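Local structure of MdbA protein (Corynebacterium matruchotii ATCC 14266, 6BO0) at residues A[41-46]-A[74-79]; A[13-18]-A[108-113]. The protein is a thiol-disulfide oxidoreductase of the DsbA-like thioredoxin family, which probably catalyses disulfide-bond formation in proteins exported by this actinobacterium. One frame throughout, in Å; residues are numbered along the deposited sequence.

Contact 1: A[41-46]-A[74-79]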
loop_
_atom_site.group_PDB
_atom_site.type_symbol
_atom_site.label_atom_id
_atom_site.label_comp_id
_atom_site.label_asym_id
_atom_site.label_seq_id
_atom_site.Cartn_x
_atom_site.Cartn_y
_atom_site.Cartn_z
ATOM N N VAL A 41 -6.577 8.310 8.892
ATOM C CA VAL A 41 -5.467 8.851 8.123
ATOM C C VAL A 41 -5.576 8.240 6.723
ATOM O O VAL A 41 -5.384 7.043 6.539
ATOM C CB VAL A 41 -4.105 8.552 8.761
ATOM C CG1 VAL A 41 -2.989 9.169 7.932
ATOM C CG2 VAL A 41 -4.068 9.056 10.199
ATOM N N ASP A 42 -5.879 9.070 5.737
ATOM C CA ASP A 42 -5.944 8.642 4.336
ATOM C C ASP A 42 -4.615 8.945 3.660
ATOM O O ASP A 42 -4.157 10.100 3.701
ATOM C CB ASP A 42 -7.083 9.371 3.618
ATOM C CG ASP A 42 -8.452 8.954 4.110
ATOM O OD1 ASP A 42 -8.815 7.782 3.938
ATOM O OD2 ASP A 42 -9.196 9.799 4.674
ATOM N N ILE A 43 -4.026 7.928 3.035
ATOM C CA ILE A 43 -2.742 8.063 2.357
ATOM C C ILE A 43 -2.920 7.654 0.906
ATOM O O ILE A 43 -3.145 6.487 0.600
ATOM C CB ILE A 43 -1.654 7.206 3.025
ATOM C CG1 ILE A 43 -1.544 7.571 4.508
ATOM C CG2 ILE A 43 -0.321 7.344 2.281
ATOM C CD1 ILE A 43 -0.539 6.745 5.262
ATOM N N TYR A 44 -2.836 8.638 0.023
ATOM C CA TYR A 44 -2.949 8.421 -1.414
ATOM C C TYR A 44 -1.555 8.235 -1.984
ATOM O O TYR A 44 -0.688 9.098 -1.836
ATOM C CB TYR A 44 -3.630 9.629 -2.066
ATOM C CG TYR A 44 -5.073 9.822 -1.610
ATOM C CD1 TYR A 44 -5.378 10.523 -0.464
ATOM C CD2 TYR A 44 -6.122 9.295 -2.341
ATOM C CE1 TYR A 44 -6.687 10.710 -0.074
ATOM C CE2 TYR A 44 -7.417 9.463 -1.965
ATOM C CZ TYR A 44 -7.705 10.171 -0.819
ATOM O OH TYR A 44 -9.022 10.316 -0.463
ATOM N N GLU A 45 -1.336 7.098 -2.650
ATOM C CA GLU A 45 -0.011 6.763 -3.127
ATOM C C GLU A 45 -0.066 5.898 -4.384
ATOM O O GLU A 45 -1.094 5.273 -4.677
ATOM C CB GLU A 45 0.797 6.092 -2.026
ATOM C CG GLU A 45 0.233 4.750 -1.578
ATOM C CD GLU A 45 1.043 4.041 -0.500
ATOM O OE1 GLU A 45 1.825 4.723 0.191
ATOM O OE2 GLU A 45 0.838 2.809 -0.324
ATOM N N ASP A 46 1.070 5.835 -5.067
ATOM C CA ASP A 46 1.214 5.115 -6.334
ATOM C C ASP A 46 2.539 4.388 -6.259
ATOM O O ASP A 46 3.564 4.978 -5.904
ATOM C CB ASP A 46 1.148 6.145 -7.490
ATOM C CG ASP A 46 1.287 5.553 -8.889
ATOM O OD1 ASP A 46 2.199 4.710 -9.085
ATOM O OD2 ASP A 46 0.519 5.963 -9.784
ATOM N N VAL A 74 -5.518 3.669 9.407
ATOM C CA VAL A 74 -4.889 4.119 8.169
ATOM C C VAL A 74 -5.610 3.501 6.983
ATOM O O VAL A 74 -5.779 2.268 6.914
ATOM C CB VAL A 74 -3.387 3.779 8.137
ATOM C CG1 VAL A 74 -2.800 3.941 6.740
ATOM C CG2 VAL A 74 -2.608 4.628 9.122
ATOM N N ASN A 75 -6.025 4.358 6.069
ATOM C CA ASN A 75 -6.552 3.930 4.770
ATOM C C ASN A 75 -5.489 4.153 3.712
ATOM O O ASN A 75 -5.210 5.299 3.323
ATOM C CB ASN A 75 -7.776 4.764 4.431
ATOM C CG ASN A 75 -8.966 4.458 5.300
ATOM O OD1 ASN A 75 -9.192 3.331 5.712
ATOM N ND2 ASN A 75 -9.778 5.480 5.536
ATOM N N ILE A 76 -4.902 3.068 3.222
ATOM C CA ILE A 76 -4.005 3.127 2.073
ATOM C C ILE A 76 -4.892 3.190 0.841
ATOM O O ILE A 76 -5.669 2.268 0.579
ATOM C CB ILE A 76 -3.050 1.917 2.020
ATOM C CG1 ILE A 76 -2.198 1.810 3.290
ATOM C CG2 ILE A 76 -2.214 1.982 0.744
ATOM C CD1 ILE A 76 -1.243 2.943 3.534
ATOM N N ARG A 77 -4.769 4.292 0.107
ATOM C CA ARG A 77 -5.590 4.583 -1.060
ATOM C C ARG A 77 -4.701 4.624 -2.301
ATOM O O ARG A 77 -4.163 5.642 -2.689
ATOM C CB ARG A 77 -6.353 5.889 -0.830
ATOM C CG ARG A 77 -7.400 5.751 0.257
ATOM C CD ARG A 77 -8.315 6.950 0.349
ATOM N NE ARG A 77 -9.355 6.799 1.372
ATOM C CZ ARG A 77 -10.447 6.080 1.242
ATOM N NH1 ARG A 77 -10.693 5.432 0.107
ATOM N NH2 ARG A 77 -11.315 6.011 2.236
ATOM N N THR A 78 -4.554 3.447 -2.901
ATOM C CA THR A 78 -3.661 3.278 -4.022
ATOM C C THR A 78 -4.257 3.858 -5.289
ATOM O O THR A 78 -5.452 3.737 -5.525
ATOM C CB THR A 78 -3.324 1.799 -4.220
ATOM O OG1 THR A 78 -3.014 1.218 -2.957
ATOM C CG2 THR A 78 -2.140 1.600 -5.190
ATOM N N MET A 79 -3.374 4.480 -6.081
ATOM C CA MET A 79 -3.699 5.091 -7.363
ATOM C C MET A 79 -2.756 4.549 -8.434
ATOM O O MET A 79 -1.787 3.846 -8.138
ATOM C CB MET A 79 -3.638 6.625 -7.266
ATOM C CG MET A 79 -4.705 7.173 -6.290
ATOM S SD MET A 79 -4.930 8.935 -6.312
ATOM C CE MET A 79 -3.291 9.292 -5.944
HETATM O O HOH W 1 -11.749 8.093 4.509
HETATM O O HOH W 2 -0.476 1.387 -2.059
#

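Contact 2: A[13-18]-A[108-113]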
loop_
_atom_site.group_PDB
_atom_site.type_symbol
_atom_site.label_atom_id
_atom_site.label_comp_id
_atom_site.label_asym_id
_atom_site.label_seq_id
_atom_site.Cartn_x
_atom_site.Cartn_y
_atom_site.Cartn_z
ATOM N N TYR A 13 12.456 -8.085 4.430
ATOM C CA TYR A 13 11.109 -7.591 4.601
ATOM C C TYR A 13 10.331 -8.568 5.466
ATOM O O TYR A 13 9.520 -9.345 4.981
ATOM C CB TYR A 13 10.472 -7.377 3.221
ATOM C CG TYR A 13 11.309 -6.442 2.366
ATOM C CD1 TYR A 13 11.407 -5.095 2.667
ATOM C CD2 TYR A 13 12.010 -6.917 1.271
ATOM C CE1 TYR A 13 12.206 -4.243 1.919
ATOM C CE2 TYR A 13 12.791 -6.074 0.509
ATOM C CZ TYR A 13 12.886 -4.736 0.836
ATOM O OH TYR A 13 13.677 -3.905 0.074
ATOM N N ASN A 14 10.612 -8.505 6.769
ATOM C CA ASN A 14 10.134 -9.510 7.694
ATOM C C ASN A 14 9.710 -8.944 9.024
ATOM O O ASN A 14 9.934 -9.543 10.072
ATOM C CB ASN A 14 11.200 -10.584 7.907
ATOM C CG ASN A 14 10.635 -11.841 8.520
ATOM O OD1 ASN A 14 9.560 -12.325 8.136
ATOM N ND2 ASN A 14 11.354 -12.378 9.483
ATOM N N GLU A 15 9.074 -7.793 8.973
ATOM C CA GLU A 15 8.520 -7.200 10.169
ATOM C C GLU A 15 7.294 -7.929 10.652
ATOM O O GLU A 15 6.585 -8.561 9.864
ATOM C CB GLU A 15 8.119 -5.786 9.882
ATOM C CG GLU A 15 9.284 -4.880 9.618
ATOM C CD GLU A 15 8.791 -3.471 9.490
ATOM O OE1 GLU A 15 8.499 -2.882 10.547
ATOM O OE2 GLU A 15 8.626 -3.002 8.336
ATOM N N THR A 16 7.074 -7.867 11.965
ATOM C CA THR A 16 5.862 -8.373 12.558
ATOM C C THR A 16 4.870 -7.259 12.659
ATOM O O THR A 16 5.258 -6.080 12.751
ATOM C CB THR A 16 6.116 -8.856 13.971
ATOM O OG1 THR A 16 6.726 -7.787 14.713
ATOM C CG2 THR A 16 7.012 -10.086 13.935
ATOM N N THR A 17 3.595 -7.595 12.600
ATOM C CA THR A 17 2.532 -6.614 12.720
ATOM C C THR A 17 1.556 -7.050 13.789
ATOM O O THR A 17 1.447 -8.246 14.117
ATOM C CB THR A 17 1.788 -6.446 11.385
ATOM O OG1 THR A 17 1.296 -7.706 10.944
ATOM C CG2 THR A 17 2.738 -5.894 10.283
ATOM N N ALA A 18 0.885 -6.070 14.379
ATOM C CA ALA A 18 -0.187 -6.312 15.368
ATOM C C ALA A 18 -1.354 -5.408 15.001
ATOM O O ALA A 18 -1.788 -4.570 15.792
ATOM C CB ALA A 18 0.275 -6.075 16.804
ATOM N N VAL A 108 1.910 -10.011 5.837
ATOM C CA VAL A 108 2.399 -10.185 4.473
ATOM C C VAL A 108 2.138 -8.913 3.671
ATOM O O VAL A 108 3.003 -8.459 2.910
ATOM C CB VAL A 108 1.775 -11.438 3.834
ATOM C CG1 VAL A 108 2.201 -11.566 2.379
ATOM C CG2 VAL A 108 2.183 -12.678 4.578
ATOM N N TYR A 109 0.965 -8.316 3.850
ATOM C CA TYR A 109 0.655 -7.063 3.171
ATOM C C TYR A 109 1.684 -5.979 3.503
ATOM O O TYR A 109 2.216 -5.307 2.615
ATOM C CB TYR A 109 -0.757 -6.581 3.524
ATOM C CG TYR A 109 -1.014 -5.214 2.938
ATOM C CD1 TYR A 109 -1.221 -5.036 1.581
ATOM C CD2 TYR A 109 -0.967 -4.086 3.723
ATOM C CE1 TYR A 109 -1.402 -3.771 1.029
ATOM C CE2 TYR A 109 -1.124 -2.814 3.185
ATOM C CZ TYR A 109 -1.350 -2.662 1.848
ATOM O OH TYR A 109 -1.505 -1.395 1.347
ATOM N N TRP A 110 1.931 -5.786 4.794
ATOM C CA TRP A 110 2.837 -4.741 5.233
ATOM C C TRP A 110 4.231 -4.922 4.641
ATOM O O TRP A 110 4.836 -3.978 4.114
ATOM C CB TRP A 110 2.902 -4.753 6.765
ATOM C CG TRP A 110 3.799 -3.726 7.319
ATOM C CD1 TRP A 110 5.117 -3.870 7.653
ATOM C CD2 TRP A 110 3.485 -2.364 7.556
ATOM N NE1 TRP A 110 5.639 -2.684 8.100
ATOM C CE2 TRP A 110 4.651 -1.743 8.053
ATOM C CE3 TRP A 110 2.333 -1.605 7.416
ATOM C CZ2 TRP A 110 4.681 -0.405 8.391
ATOM C CZ3 TRP A 110 2.377 -0.273 7.764
ATOM C CH2 TRP A 110 3.534 0.301 8.243
ATOM N N ASN A 111 4.744 -6.139 4.736
ATOM C CA ASN A 111 6.070 -6.413 4.209
ATOM C C ASN A 111 6.141 -6.302 2.681
ATOM O O ASN A 111 7.131 -5.811 2.132
ATOM C CB ASN A 111 6.588 -7.764 4.695
ATOM C CG ASN A 111 6.995 -7.736 6.144
ATOM O OD1 ASN A 111 7.763 -6.875 6.547
ATOM N ND2 ASN A 111 6.461 -8.650 6.941
ATOM N N PHE A 112 5.080 -6.718 1.991
ATOM C CA PHE A 112 5.031 -6.611 0.537
ATOM C C PHE A 112 4.978 -5.150 0.101
ATOM O O PHE A 112 5.674 -4.754 -0.836
ATOM C CB PHE A 112 3.851 -7.406 -0.001
ATOM C CG PHE A 112 3.891 -7.648 -1.483
ATOM C CD1 PHE A 112 4.610 -8.696 -2.001
ATOM C CD2 PHE A 112 3.186 -6.843 -2.357
ATOM C CE1 PHE A 112 4.632 -8.948 -3.361
ATOM C CE2 PHE A 112 3.171 -7.114 -3.719
ATOM C CZ PHE A 112 3.915 -8.161 -4.206
ATOM N N ARG A 113 4.175 -4.349 0.796
ATOM C CA ARG A 113 4.115 -2.915 0.488
ATOM C C ARG A 113 5.475 -2.265 0.701
ATOM O O ARG A 113 5.926 -1.459 -0.125
ATOM C CB ARG A 113 3.032 -2.230 1.321
ATOM C CG ARG A 113 3.018 -0.725 1.194
ATOM C CD ARG A 113 1.871 -0.077 1.929
ATOM N NE ARG A 113 1.976 1.385 1.882
ATOM C CZ ARG A 113 2.688 2.128 2.720
ATOM N NH1 ARG A 113 3.336 1.589 3.734
ATOM N NH2 ARG A 113 2.771 3.436 2.517
HETATM O O HOH W 3 9.043 -4.535 5.894
#

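Contact 1: A[41-46]-A[74-79]
D42 and R77 form a salt bridge in which NE of R77 meets OD1 of D42 at 2.8 Å from above the carboxylate plane; OD1 lies close to the guanidinium plane, and the two planes are 45° apart. The same OD1 accepts a second bond, from ND2 of N75 at 3.0 Å, and the two donors come from opposite faces of the carboxylate. A water donates to OD1 as well and accepts from NH2 of R77. NH1 of R77 turns to N165 of helix 155-172.

These residues lie on one face of two adjacent parallel strands at the centre of the thioredoxin-fold sheet. The backbone ladder alternates its donors: N75 N binds V41 O, I43 N binds N75 O and R77 N binds I43 O, before the longer bond from E45 N to R77 O at 3.2 Å and the last, M79 N to E45 O at 2.8 Å.

Beside the salt bridge, the R77 chain, extended from CG to NE (chi3 178°), runs alongside the Y44 ring, CD 3.5 Å from CZ and CB over one face in a CH-pi contact 4.1 Å from the centroid. In one of its two conformers M79 sets SD obliquely to that ring, a Met-aromatic contact. On the other face of the sheet, E45 has R113 as the partner of OE1, and its OE2 shares a water with T78 OG1. There CD1 of I43 packs against CG1 of V74 at 3.9 Å.

Contact 2: A[13-18]-A[108-113]
W110 presents the edge of its indole to E15: in one of the two conformers of E15, NE1 donates to OE2 at 3.0 Å, with the acceptor close to the ring plane. The loop between helix 9-12 and strand 20-24 is here laid against helix 106-118, part of the helical region that DsbA-like proteins add to the thioredoxin fold. The carboxylate is turned 73° from the indole plane, and the N-H meets OE2 from above the carboxylate. CG2 of T17 approaches the indole obliquely, lying 3.7 Å from CB of W110 and close to CG as well. The second flat group, the amide of N111, is gripped through both of its ends by the backbone of E15. OD1 accepts from E15 N at 2.9 Å, and ND2 returns a bond to E15 O at the same length, with E15 O close to the amide plane.

With both the carbonyl oxygen and the amide NH2 engaged, N111 has its flip state fixed, and one asparagine side chain does for E15 what a neighbouring strand would do. Its chi1 of -74° places CG beside the backbone N and 3.2 Å from Y13 O, from where the amide reaches E15. The Y13 ring continues along helix 106-118 past T114 and T118, and its hydroxyl bonds to E119. W110 also packs against M63 and K64 of helix 51-68, and E15 touches K64 as well. In the same E15 conformer a single water joins the two polar groups, donating to E15 OE2 and, at 2.7 Å, to N111 OD1.

From the N terminus, the chain leaves helix 9-12 and enters 13-18, the first half of contact 2, before building strands 20-24 and 27-31. Contact 1 then opens on strand 39-45 and closes a shorter loop at strand 72-78, with helix 51-68 as the crossover between the two parallel strands. Only after helix 89-103 does helix 106-118 return to 13-18 and close the larger loop, so the loop of contact 1 lies wholly within that of contact 2. Their centres are about 17 Å apart, yet they touch: E45 OE1 meets R113 NH2 in a 2.8 Å salt bridge, and I76 packs against Y109 and R113. Helix 106-118 thus joins the central sheet to the N-terminal segment.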